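Local coordinates for carbonic anhydrase (Trichomonas vaginalis, PDB 6Y04), which probably catalyses the reversible hydration of carbon dioxide to hydrogencarbonate as a zinc-dependent carbonic anhydrase of the beta class, at residues A[34-38]-A[64-68]; A[41-46]-A[168-173]; A[67-72]-A[150-156]. All blocks are in the same frame, centred on the assembly; numbering follows the deposited sequence.

Contact 1 of 3, residues A[34-38]-A[64-68]. With ZN (zinc ion), chain C.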
# COMPACT_ATOMS: atom_id res chain seq x y z
N ILE A 34 7.79 -3.27 5.15
CA ILE A 34 8.15 -3.19 3.75
C ILE A 34 7.28 -2.14 3.07
O ILE A 34 6.06 -2.19 3.18
CB ILE A 34 7.99 -4.56 3.04
CG1 ILE A 34 8.54 -5.73 3.86
CG2 ILE A 34 8.55 -4.52 1.63
CD1 ILE A 34 10.05 -5.74 4.06
N VAL A 35 7.93 -1.20 2.35
CA VAL A 35 7.24 -0.27 1.46
C VAL A 35 7.57 -0.64 0.02
O VAL A 35 8.73 -0.62 -0.38
CB VAL A 35 7.57 1.21 1.77
CG1 VAL A 35 6.84 2.16 0.83
CG2 VAL A 35 7.27 1.56 3.23
N THR A 36 6.55 -0.97 -0.77
CA THR A 36 6.81 -1.36 -2.15
C THR A 36 5.71 -0.81 -3.06
O THR A 36 4.87 -0.03 -2.62
CB THR A 36 7.11 -2.86 -2.26
OG1 THR A 36 7.78 -3.07 -3.50
CG2 THR A 36 5.89 -3.75 -2.15
N CYS A 37 5.77 -1.21 -4.34
CA CYS A 37 4.91 -0.66 -5.37
C CYS A 37 3.62 -1.48 -5.49
O CYS A 37 3.57 -2.64 -5.10
CB CYS A 37 5.62 -0.61 -6.71
SG CYS A 37 4.62 0.24 -7.97
N MET A 38 2.59 -0.86 -6.07
CA MET A 38 1.31 -1.52 -6.24
C MET A 38 1.34 -2.46 -7.45
O MET A 38 0.35 -3.13 -7.72
CB MET A 38 0.20 -0.48 -6.44
CG MET A 38 0.28 0.22 -7.78
SD MET A 38 -1.02 1.43 -8.03
CE MET A 38 -0.79 1.80 -9.77
N GLY A 64 4.69 3.49 -7.16
CA GLY A 64 6.03 4.05 -7.17
C GLY A 64 6.70 4.10 -5.80
O GLY A 64 7.83 4.56 -5.68
N ASN A 65 5.99 3.61 -4.76
CA ASN A 65 6.54 3.42 -3.42
C ASN A 65 7.38 4.62 -2.97
O ASN A 65 8.48 4.45 -2.44
CB ASN A 65 7.36 2.13 -3.33
CG ASN A 65 8.42 2.01 -4.40
OD1 ASN A 65 8.14 1.54 -5.51
ND2 ASN A 65 9.63 2.46 -4.10
N GLY A 66 6.85 5.83 -3.17
CA GLY A 66 7.63 7.04 -2.98
C GLY A 66 7.25 7.79 -1.71
O GLY A 66 6.07 7.89 -1.36
N ILE A 67 8.28 8.27 -1.01
CA ILE A 67 8.12 9.29 0.02
C ILE A 67 8.93 10.49 -0.44
O ILE A 67 10.15 10.45 -0.46
CB ILE A 67 8.59 8.77 1.40
CG1 ILE A 67 7.87 7.49 1.82
CG2 ILE A 67 8.47 9.86 2.46
CD1 ILE A 67 8.52 6.23 1.29
N TRP A 68 8.23 11.56 -0.82
CA TRP A 68 8.88 12.78 -1.24
C TRP A 68 8.72 13.86 -0.17
O TRP A 68 9.40 14.89 -0.23
CB TRP A 68 8.38 13.23 -2.63
CG TRP A 68 6.88 13.20 -2.80
CD1 TRP A 68 6.14 12.19 -3.34
CD2 TRP A 68 5.94 14.24 -2.44
NE1 TRP A 68 4.81 12.52 -3.34
CE2 TRP A 68 4.66 13.77 -2.80
CE3 TRP A 68 6.05 15.51 -1.86
CZ2 TRP A 68 3.50 14.53 -2.59
CZ3 TRP A 68 4.91 16.26 -1.64
CH2 TRP A 68 3.65 15.77 -2.01
ZN ZN C . 5.90 0.55 -9.90
O HOH W 1 4.50 0.59 -11.33
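Cys37 SG binds the zinc ion at 2.3 Å and is met from the facing loop by the backbone of Gly64, whose N donates a nearly straight hydrogen bond to SG (3.4 Å, 170°). The sulfur is thus held by both the metal bond and the Gly64 N-H. Water 1 lies 2.0 Å from the zinc ion, and His96 and Cys99 complete a site of two cysteines, one histidine and a water, the arrangement of the open, type I state of beta-class carbonic anhydrases. In Cys37 the SG stands opposite the backbone N about CA-CB (chi1 -174°), which carries the sulfur toward the metal, in the region where strand 32-36 gives way to loop. That placement follows the alpha/beta plan of the family, in which the zinc site forms at the C-terminal ends of the parallel strands. Behind the first shell, Asn65 lies against Thr36 and Cys37. Its CB rests 3.4 Å from Thr36 O, and its OD1 comes up to Cys37 CB at 3.5 Å, a contact of carbon and oxygen that leans on the ligand's own side chain. Gly64 and Asn65 both take positive phi where the loop bends; here the Gly64 N-H faces the sulfur and the Asn65 CB points to the strand. Farther back, Val35 CG1 touches Asn65 CB at 4.2 Å and Ile67 CD1 at 4.4 Å, where Ile75 of helix 74-85 joins both aliphatic side chains. Thr36 turns its CB away from the loop, and its OG1 is hydrogen-bonded to Met94 O of the adjoining strand 90-96. The loop in turn is braced by helix 140-152, where Ser147 OG bonds to Ile67 N and Asn143 packs on Asn65.

Contact 2 of 3, residues A[41-46]-A[168-173]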
# COMPACT_ATOMS: atom_id res chain seq x y z
N ARG A 41 2.72 -7.20 -10.78
CA ARG A 41 3.67 -8.29 -10.90
C ARG A 41 4.28 -8.66 -9.55
O ARG A 41 4.90 -9.72 -9.42
CB ARG A 41 4.77 -7.92 -11.91
CG ARG A 41 4.30 -7.93 -13.36
CD ARG A 41 5.29 -7.31 -14.33
NE ARG A 41 5.45 -5.90 -14.04
CZ ARG A 41 6.19 -5.06 -14.74
NH1 ARG A 41 6.85 -5.49 -15.80
NH2 ARG A 41 6.28 -3.79 -14.37
N LEU A 42 4.11 -7.77 -8.54
CA LEU A 42 4.70 -7.99 -7.23
C LEU A 42 3.72 -8.69 -6.30
O LEU A 42 4.13 -9.19 -5.26
CB LEU A 42 5.18 -6.65 -6.65
CG LEU A 42 6.19 -5.89 -7.50
CD1 LEU A 42 6.54 -4.55 -6.85
CD2 LEU A 42 7.44 -6.72 -7.74
N VAL A 43 2.45 -8.76 -6.71
CA VAL A 43 1.39 -9.41 -5.93
C VAL A 43 1.64 -10.91 -5.89
O VAL A 43 1.74 -11.55 -6.94
CB VAL A 43 0.00 -9.09 -6.51
CG1 VAL A 43 -1.12 -9.84 -5.80
CG2 VAL A 43 -0.27 -7.59 -6.55
N ASN A 44 1.73 -11.47 -4.68
CA ASN A 44 2.05 -12.87 -4.46
C ASN A 44 3.40 -13.21 -5.09
O ASN A 44 3.55 -14.24 -5.75
CB ASN A 44 0.97 -13.83 -4.97
CG ASN A 44 -0.26 -13.85 -4.08
OD1 ASN A 44 -0.17 -13.61 -2.87
ND2 ASN A 44 -1.40 -14.14 -4.68
N PHE A 45 4.38 -12.33 -4.86
CA PHE A 45 5.67 -12.46 -5.51
C PHE A 45 6.75 -11.83 -4.65
O PHE A 45 7.68 -12.51 -4.23
CB PHE A 45 5.61 -11.84 -6.91
CG PHE A 45 6.82 -12.14 -7.76
CD1 PHE A 45 7.06 -13.43 -8.21
CD2 PHE A 45 7.70 -11.13 -8.11
CE1 PHE A 45 8.17 -13.70 -9.00
CE2 PHE A 45 8.80 -11.40 -8.90
CZ PHE A 45 9.04 -12.69 -9.35
N ALA A 46 6.61 -10.53 -4.37
CA ALA A 46 7.64 -9.74 -3.73
C ALA A 46 8.01 -10.31 -2.36
O ALA A 46 9.19 -10.34 -2.00
CB ALA A 46 7.17 -8.31 -3.64
N ILE A 168 13.88 -4.55 -6.59
CA ILE A 168 13.47 -5.86 -7.06
C ILE A 168 13.18 -5.76 -8.56
O ILE A 168 12.69 -4.74 -9.04
CB ILE A 168 12.27 -6.42 -6.26
CG1 ILE A 168 11.92 -7.85 -6.69
CG2 ILE A 168 11.06 -5.50 -6.32
CD1 ILE A 168 10.94 -8.56 -5.78
N HIS A 169 13.53 -6.83 -9.28
CA HIS A 169 13.18 -6.97 -10.68
C HIS A 169 11.81 -7.65 -10.80
O HIS A 169 11.63 -8.77 -10.32
CB HIS A 169 14.27 -7.70 -11.46
CG HIS A 169 14.06 -7.60 -12.93
ND1 HIS A 169 12.96 -8.17 -13.57
CD2 HIS A 169 14.76 -6.97 -13.90
CE1 HIS A 169 13.00 -7.89 -14.85
NE2 HIS A 169 14.10 -7.17 -15.08
N PRO A 170 10.83 -7.02 -11.47
CA PRO A 170 9.45 -7.53 -11.45
C PRO A 170 9.23 -8.84 -12.22
O PRO A 170 8.20 -9.48 -12.05
CB PRO A 170 8.64 -6.36 -12.02
CG PRO A 170 9.61 -5.60 -12.89
CD PRO A 170 10.98 -5.79 -12.26
N ASP A 171 10.22 -9.25 -13.03
CA ASP A 171 10.11 -10.48 -13.79
C ASP A 171 10.84 -11.63 -13.10
O ASP A 171 10.25 -12.68 -12.87
CB ASP A 171 10.63 -10.31 -15.22
CG ASP A 171 9.74 -9.42 -16.06
OD1 ASP A 171 8.50 -9.57 -15.97
OD2 ASP A 171 10.29 -8.59 -16.81
N THR A 172 12.13 -11.41 -12.79
CA THR A 172 13.00 -12.45 -12.27
C THR A 172 12.82 -12.57 -10.76
O THR A 172 12.93 -13.66 -10.20
CB THR A 172 14.48 -12.17 -12.58
OG1 THR A 172 14.89 -11.01 -11.86
CG2 THR A 172 14.77 -12.00 -14.05
N GLY A 173 12.58 -11.41 -10.11
CA GLY A 173 12.42 -11.33 -8.67
C GLY A 173 13.74 -11.12 -7.96
O GLY A 173 13.80 -11.20 -6.73
O HOH W 2 7.17 -7.97 -17.39
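Pro170 lies against one face of the Arg41 guanidinium, its CB 3.8 Å from the plane and over its centre, and the two side chains run alongside each other in the same direction. A bend at chi3 (-64°) folds the arginine over the proline ring. At the edge of the guanidinium, in its plane, water 2 accepts from Arg41 NH1 (3.0 Å) and donates, at an apparently short distance, to Asp171 OD1, bridging charges that stay 4.4 Å apart from NH1 to OD1. Arg41 NH2 also forms a salt bridge with Asp39, consistent with the Asp-Arg pair of beta-class carbonic anhydrases. Phe45 points its ring at the turn linking antiparallel strands 163-168 and 175-179: CE2 approaches Gly173 CA at 3.6 Å, while His169 O sits near the ring plane at the edge. The turn is held by Gly173 N bonding to His169 O (2.8 Å) and by Asp171 N donating to His169 ND1 (3.0 Å) in the imidazole plane. The Leu42 and Ile168 side chains lie antiparallel along one another, Leu42 CD2 4.1 Å from Ile168 CG2. Arg54 of the second subunit makes a cation-pi contact with the Phe45 ring.

Contact 3 of 3, residues A[67-72]-A[150-156]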
# COMPACT_ATOMS: atom_id res chain seq x y z
N ILE A 67 8.28 8.27 -1.01
CA ILE A 67 8.12 9.29 0.02
C ILE A 67 8.93 10.49 -0.44
O ILE A 67 10.15 10.45 -0.46
CB ILE A 67 8.59 8.77 1.40
CG1 ILE A 67 7.87 7.49 1.82
CG2 ILE A 67 8.47 9.86 2.46
CD1 ILE A 67 8.52 6.23 1.29
N TRP A 68 8.23 11.56 -0.82
CA TRP A 68 8.88 12.78 -1.24
C TRP A 68 8.72 13.86 -0.17
O TRP A 68 9.40 14.89 -0.23
CB TRP A 68 8.38 13.23 -2.63
CG TRP A 68 6.88 13.20 -2.80
CD1 TRP A 68 6.14 12.19 -3.34
CD2 TRP A 68 5.94 14.24 -2.44
NE1 TRP A 68 4.81 12.52 -3.34
CE2 TRP A 68 4.66 13.77 -2.80
CE3 TRP A 68 6.05 15.51 -1.86
CZ2 TRP A 68 3.50 14.53 -2.59
CZ3 TRP A 68 4.91 16.26 -1.64
CH2 TRP A 68 3.65 15.77 -2.01
N THR A 69 7.83 13.60 0.80
CA THR A 69 7.48 14.58 1.82
C THR A 69 8.19 14.24 3.13
O THR A 69 8.47 13.07 3.41
CB THR A 69 5.96 14.62 2.04
OG1 THR A 69 5.67 15.76 2.85
CG2 THR A 69 5.41 13.39 2.72
N THR A 70 8.48 15.28 3.93
CA THR A 70 8.90 15.09 5.31
C THR A 70 7.78 15.50 6.27
O THR A 70 7.99 15.54 7.48
CB THR A 70 10.26 15.73 5.62
OG1 THR A 70 10.08 17.15 5.70
CG2 THR A 70 11.35 15.37 4.63
N GLY A 71 6.59 15.78 5.73
CA GLY A 71 5.37 15.89 6.51
C GLY A 71 4.69 14.53 6.66
O GLY A 71 5.35 13.53 6.95
N LEU A 72 3.37 14.51 6.45
CA LEU A 72 2.58 13.29 6.56
C LEU A 72 2.04 12.89 5.20
O LEU A 72 1.81 13.73 4.34
CB LEU A 72 1.44 13.50 7.57
CG LEU A 72 1.87 13.76 9.01
CD1 LEU A 72 0.65 14.07 9.87
CD2 LEU A 72 2.62 12.56 9.58
N CYS A 150 13.98 10.77 2.66
CA CYS A 150 12.84 11.53 3.18
C CYS A 150 12.26 10.88 4.43
O CYS A 150 11.76 11.58 5.31
CB CYS A 150 11.76 11.73 2.12
SG CYS A 150 12.20 12.99 0.89
N VAL A 151 12.33 9.55 4.52
CA VAL A 151 11.91 8.86 5.73
C VAL A 151 12.90 9.18 6.85
O VAL A 151 12.49 9.50 7.96
CB VAL A 151 11.72 7.35 5.51
CG1 VAL A 151 11.27 6.64 6.78
CG2 VAL A 151 10.74 7.07 4.38
N ARG A 152 14.20 9.13 6.52
CA ARG A 152 15.26 9.40 7.48
C ARG A 152 15.09 10.79 8.11
O ARG A 152 15.13 10.92 9.33
CB ARG A 152 16.63 9.20 6.82
CG ARG A 152 17.83 9.52 7.71
CD ARG A 152 17.63 9.17 9.17
NE ARG A 152 17.83 7.76 9.51
CZ ARG A 152 17.07 7.06 10.35
NH1 ARG A 152 16.01 7.61 10.93
NH2 ARG A 152 17.36 5.80 10.58
N GLU A 153 14.87 11.80 7.27
CA GLU A 153 14.84 13.19 7.70
C GLU A 153 13.47 13.57 8.25
O GLU A 153 13.25 14.72 8.60
CB GLU A 153 15.28 14.12 6.56
CG GLU A 153 16.79 14.21 6.44
CD GLU A 153 17.36 14.61 5.08
OE1 GLU A 153 16.65 15.31 4.32
OE2 GLU A 153 18.51 14.22 4.80
N ASN A 154 12.56 12.59 8.32
CA ASN A 154 11.25 12.82 8.90
C ASN A 154 11.41 12.96 10.42
O ASN A 154 11.93 12.06 11.07
CB ASN A 154 10.23 11.75 8.51
CG ASN A 154 8.80 12.14 8.84
OD1 ASN A 154 8.48 12.41 9.99
ND2 ASN A 154 7.92 12.16 7.85
N PRO A 155 10.97 14.10 11.00
CA PRO A 155 11.17 14.37 12.43
C PRO A 155 10.36 13.47 13.35
O PRO A 155 10.61 13.42 14.55
CB PRO A 155 10.74 15.84 12.58
CG PRO A 155 9.77 16.07 11.45
CD PRO A 155 10.25 15.19 10.32
N LEU A 156 9.38 12.76 12.79
CA LEU A 156 8.51 11.91 13.59
C LEU A 156 9.09 10.50 13.66
O LEU A 156 8.55 9.65 14.37
CB LEU A 156 7.11 11.89 12.98
CG LEU A 156 6.33 13.21 12.97
CD1 LEU A 156 4.85 12.95 12.77
CD2 LEU A 156 6.56 14.01 14.24
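Asn154 ND2 donates to Gly71 O at 3.0 Å, lying in the carbonyl plane although the N-H...O angle is a bent 136°. The other end of the same amide is also engaged: OD1 accepts from Leu156 N at 3.0 Å, an Asx turn, so the side chain is held at both ends, which limits its rotation. With CG opposite the backbone N (chi1 -167°), the amide reaches across to the 67-72 loop. That loop is shaped by an ST turn of its own, Gly71 N donating to Thr69 OG1 at 3.0 Å. Beside the amide, Pro155 CD abuts Thr70 O at 3.6 Å. On the helix, Cys150 CB lies 3.3 Å from Ile67 O, while the Val151 and Ile67 side chains meet at a slant, Val151 CG2 3.9 Å from Ile67 CG1. Leu72 CD2 meets Leu156 CD1 at 3.9 Å, the side chains at about a right angle. The contact joins the C-terminal end of helix 140-152 to the loop leading into helix 74-85, whose Leu80 packs on both leucines; Val151 rests on Ile163 of strand 163-168, and Phe126 of the second subunit packs on Leu156.

In the fold
Along the chain the segments come in the order 34-38, 41-46, 64-68, 67-72, 150-156 and 168-173, so contacts 1 and 2 interleave, while contacts 1 and 3 share Ile67 and Trp68. Contact 1, with the zinc-binding Cys37, lies near the chain's centre, about 14 Å from contact 2 and about 13 Å from contact 3 between centres; contacts 2 and 3 are about 27 Å apart. Strands 32-36 and 163-168 flank strand 90-96 in one mixed sheet, putting contacts 1 and 2 at the C-terminal ends of its parallel strands, joined through Leu42. The loop carrying 64-72 starts beside the zinc site, packs on helix 140-152 and leads into helix 74-85. Contacts 2 and 3 both touch the second subunit.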